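Local coordinates for capsid polyprotein (Turkey astrovirus 2, PDB 3TS3) that forms the globular spike domain that projects from the astrovirus capsid, whose full-length polyprotein probably self-assembles into an icosahedral T=3 immature particle, at residues Ser46-Gln51 / Lys132-Leu137. Sequence-based numbering, arbitrary orientation.
Sequences SRYNNQ and KQRLNL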
loop_
_atom_site.group_PDB
_atom_site.type_symbol
_atom_site.label_atom_id
_atom_site.label_comp_id
_atom_site.label_asym_id
_atom_site.label_seq_id
_atom_site.Cartn_x
_atom_site.Cartn_y
_atom_site.Cartn_z
ATOM N N SER C 46 -19.861 -8.364 1.656
ATOM C CA SER C 46 -18.882 -7.442 2.227
ATOM C C SER C 46 -19.418 -6.147 2.815
ATOM O O SER C 46 -18.941 -5.691 3.836
ATOM C CB SER C 46 -17.790 -7.138 1.205
ATOM O OG SER C 46 -16.988 -8.287 1.006
ATOM N N ARG C 47 -20.400 -5.557 2.154
ATOM C CA ARG C 47 -20.921 -4.264 2.578
ATOM C C ARG C 47 -22.161 -4.391 3.450
ATOM O O ARG C 47 -23.162 -4.952 3.042
ATOM C CB ARG C 47 -21.244 -3.417 1.348
ATOM C CG ARG C 47 -21.658 -1.980 1.656
ATOM C CD ARG C 47 -22.136 -1.262 0.411
ATOM N NE ARG C 47 -23.339 -1.887 -0.115
ATOM C CZ ARG C 47 -24.053 -1.414 -1.124
ATOM N NH1 ARG C 47 -23.702 -0.294 -1.725
ATOM N NH2 ARG C 47 -25.128 -2.065 -1.529
ATOM N N TYR C 48 -22.061 -3.853 4.657
ATOM C CA TYR C 48 -23.160 -3.838 5.605
ATOM C C TYR C 48 -23.476 -2.392 5.978
ATOM O O TYR C 48 -22.600 -1.641 6.373
ATOM C CB TYR C 48 -22.786 -4.650 6.848
ATOM C CG TYR C 48 -23.831 -4.633 7.926
ATOM C CD1 TYR C 48 -24.960 -5.428 7.840
ATOM C CD2 TYR C 48 -23.684 -3.823 9.034
ATOM C CE1 TYR C 48 -25.912 -5.408 8.823
ATOM C CE2 TYR C 48 -24.634 -3.796 10.019
ATOM C CZ TYR C 48 -25.739 -4.593 9.912
ATOM O OH TYR C 48 -26.685 -4.571 10.900
ATOM N N ASN C 49 -24.738 -2.020 5.831
ATOM C CA ASN C 49 -25.179 -0.657 6.082
ATOM C C ASN C 49 -26.144 -0.519 7.269
ATOM O O ASN C 49 -27.330 -0.804 7.165
ATOM C CB ASN C 49 -25.831 -0.134 4.796
ATOM C CG ASN C 49 -26.413 1.252 4.929
ATOM O OD1 ASN C 49 -27.443 1.544 4.334
ATOM N ND2 ASN C 49 -25.746 2.119 5.679
ATOM N N ASN C 50 -25.594 -0.124 8.408
ATOM C CA ASN C 50 -26.369 0.300 9.562
ATOM C C ASN C 50 -25.514 1.119 10.525
ATOM O O ASN C 50 -24.375 0.789 10.766
ATOM C CB ASN C 50 -26.987 -0.898 10.279
ATOM C CG ASN C 50 -28.059 -0.489 11.265
ATOM O OD1 ASN C 50 -28.887 0.355 10.972
ATOM N ND2 ASN C 50 -28.046 -1.100 12.432
ATOM N N GLN C 51 -26.081 2.166 11.104
ATOM C CA GLN C 51 -25.332 2.937 12.079
ATOM C C GLN C 51 -25.124 2.144 13.365
ATOM O O GLN C 51 -26.073 1.639 13.950
ATOM C CB GLN C 51 -26.092 4.219 12.409
ATOM C CG GLN C 51 -25.548 4.981 13.595
ATOM C CD GLN C 51 -24.267 5.705 13.287
ATOM O OE1 GLN C 51 -23.906 5.885 12.132
ATOM N NE2 GLN C 51 -23.578 6.143 14.329
ATOM N N LYS C 132 -22.259 -9.396 13.125
ATOM C CA LYS C 132 -21.485 -10.484 13.702
ATOM C C LYS C 132 -21.697 -11.737 12.873
ATOM O O LYS C 132 -20.777 -12.501 12.655
ATOM C CB LYS C 132 -21.904 -10.766 15.138
ATOM C CG LYS C 132 -21.403 -9.803 16.161
ATOM C CD LYS C 132 -22.048 -10.159 17.482
ATOM C CE LYS C 132 -21.748 -9.162 18.554
ATOM N NZ LYS C 132 -22.567 -9.450 19.765
ATOM N N GLN C 133 -22.920 -11.942 12.413
ATOM C CA GLN C 133 -23.229 -13.116 11.610
ATOM C C GLN C 133 -22.416 -13.101 10.324
ATOM O O GLN C 133 -21.873 -14.115 9.916
ATOM C CB GLN C 133 -24.719 -13.130 11.261
ATOM C CG GLN C 133 -25.254 -14.455 10.766
ATOM C CD GLN C 133 -25.793 -15.310 11.894
ATOM O OE1 GLN C 133 -25.189 -15.411 12.958
ATOM N NE2 GLN C 133 -26.949 -15.929 11.665
ATOM N N ARG C 134 -22.331 -11.940 9.686
ATOM C CA ARG C 134 -21.548 -11.802 8.461
ATOM C C ARG C 134 -20.064 -12.046 8.673
ATOM O O ARG C 134 -19.396 -12.615 7.826
ATOM C CB ARG C 134 -21.743 -10.437 7.829
ATOM C CG ARG C 134 -23.120 -10.232 7.315
ATOM C CD ARG C 134 -23.071 -9.572 5.979
ATOM N NE ARG C 134 -24.399 -9.193 5.532
ATOM C CZ ARG C 134 -24.633 -8.166 4.738
ATOM N NH1 ARG C 134 -23.623 -7.430 4.309
ATOM N NH2 ARG C 134 -25.867 -7.875 4.378
ATOM N N LEU C 135 -19.549 -11.607 9.806
ATOM C CA LEU C 135 -18.143 -11.797 10.086
ATOM C C LEU C 135 -17.835 -13.284 10.119
ATOM O O LEU C 135 -16.767 -13.697 9.696
ATOM C CB LEU C 135 -17.742 -11.121 11.385
ATOM C CG LEU C 135 -17.512 -9.623 11.230
ATOM C CD1 LEU C 135 -17.375 -8.986 12.589
ATOM C CD2 LEU C 135 -16.285 -9.375 10.374
ATOM N N ASN C 136 -18.774 -14.080 10.623
ATOM C CA ASN C 136 -18.595 -15.527 10.647
ATOM C C ASN C 136 -17.290 -15.975 11.304
ATOM O O ASN C 136 -16.552 -16.779 10.764
ATOM C CB ASN C 136 -18.714 -16.108 9.246
ATOM C CG ASN C 136 -18.840 -17.610 9.255
ATOM O OD1 ASN C 136 -19.332 -18.189 10.210
ATOM N ND2 ASN C 136 -18.394 -18.244 8.186
ATOM N N LEU C 137 -17.029 -15.441 12.481
ATOM C CA LEU C 137 -15.828 -15.759 13.223
ATOM C C LEU C 137 -16.105 -16.788 14.303
ATOM O O LEU C 137 -17.247 -17.007 14.689
ATOM C CB LEU C 137 -15.239 -14.495 13.847
ATOM C CG LEU C 137 -14.767 -13.391 12.902
ATOM C CD1 LEU C 137 -14.576 -12.088 13.653
ATOM C CD2 LEU C 137 -13.499 -13.778 12.154
#
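Arg-134, in the last turn of helix 129-135, reaches over to strand 47-52 and donates from NH1 to the backbone O of Arg-47 at 2.8 Å. The contact thus joins a short surface helix to a strand of the large antiparallel sheet of the spike domain, where 47-52 pairs with 76-81. The N-H...O angle is 147°. The oxygen lies at the guanidinium edge, nearly in its plane, whereas NH1 sits well above the carbonyl plane of Arg-47 rather than on a lone pair. A bend at chi2 (-137°) in the otherwise extended outer chain of Arg-134 brings the group to the strand. NH1 has a second, weak bond to Ser-45 O, two residues earlier, where the chain enters the strand.

Tyr-48 adds van der Waals contact: its CB lies 3.9 Å from Arg-134 NH1. The Tyr-48 ring, swung away from its own amide nitrogen at chi1, turns its edge to one guanidinium face, the two planes standing almost perpendicular at 84°. Its hydroxyl is hydrogen-bonded to Asp-128, beside the start of the same helix, while the side chain of Arg-47 leaves the contact for a salt bridge with Asp-174. Over the guanidinium centre sits Tyr-48 CD1, 4.2 Å from Arg-134 CZ.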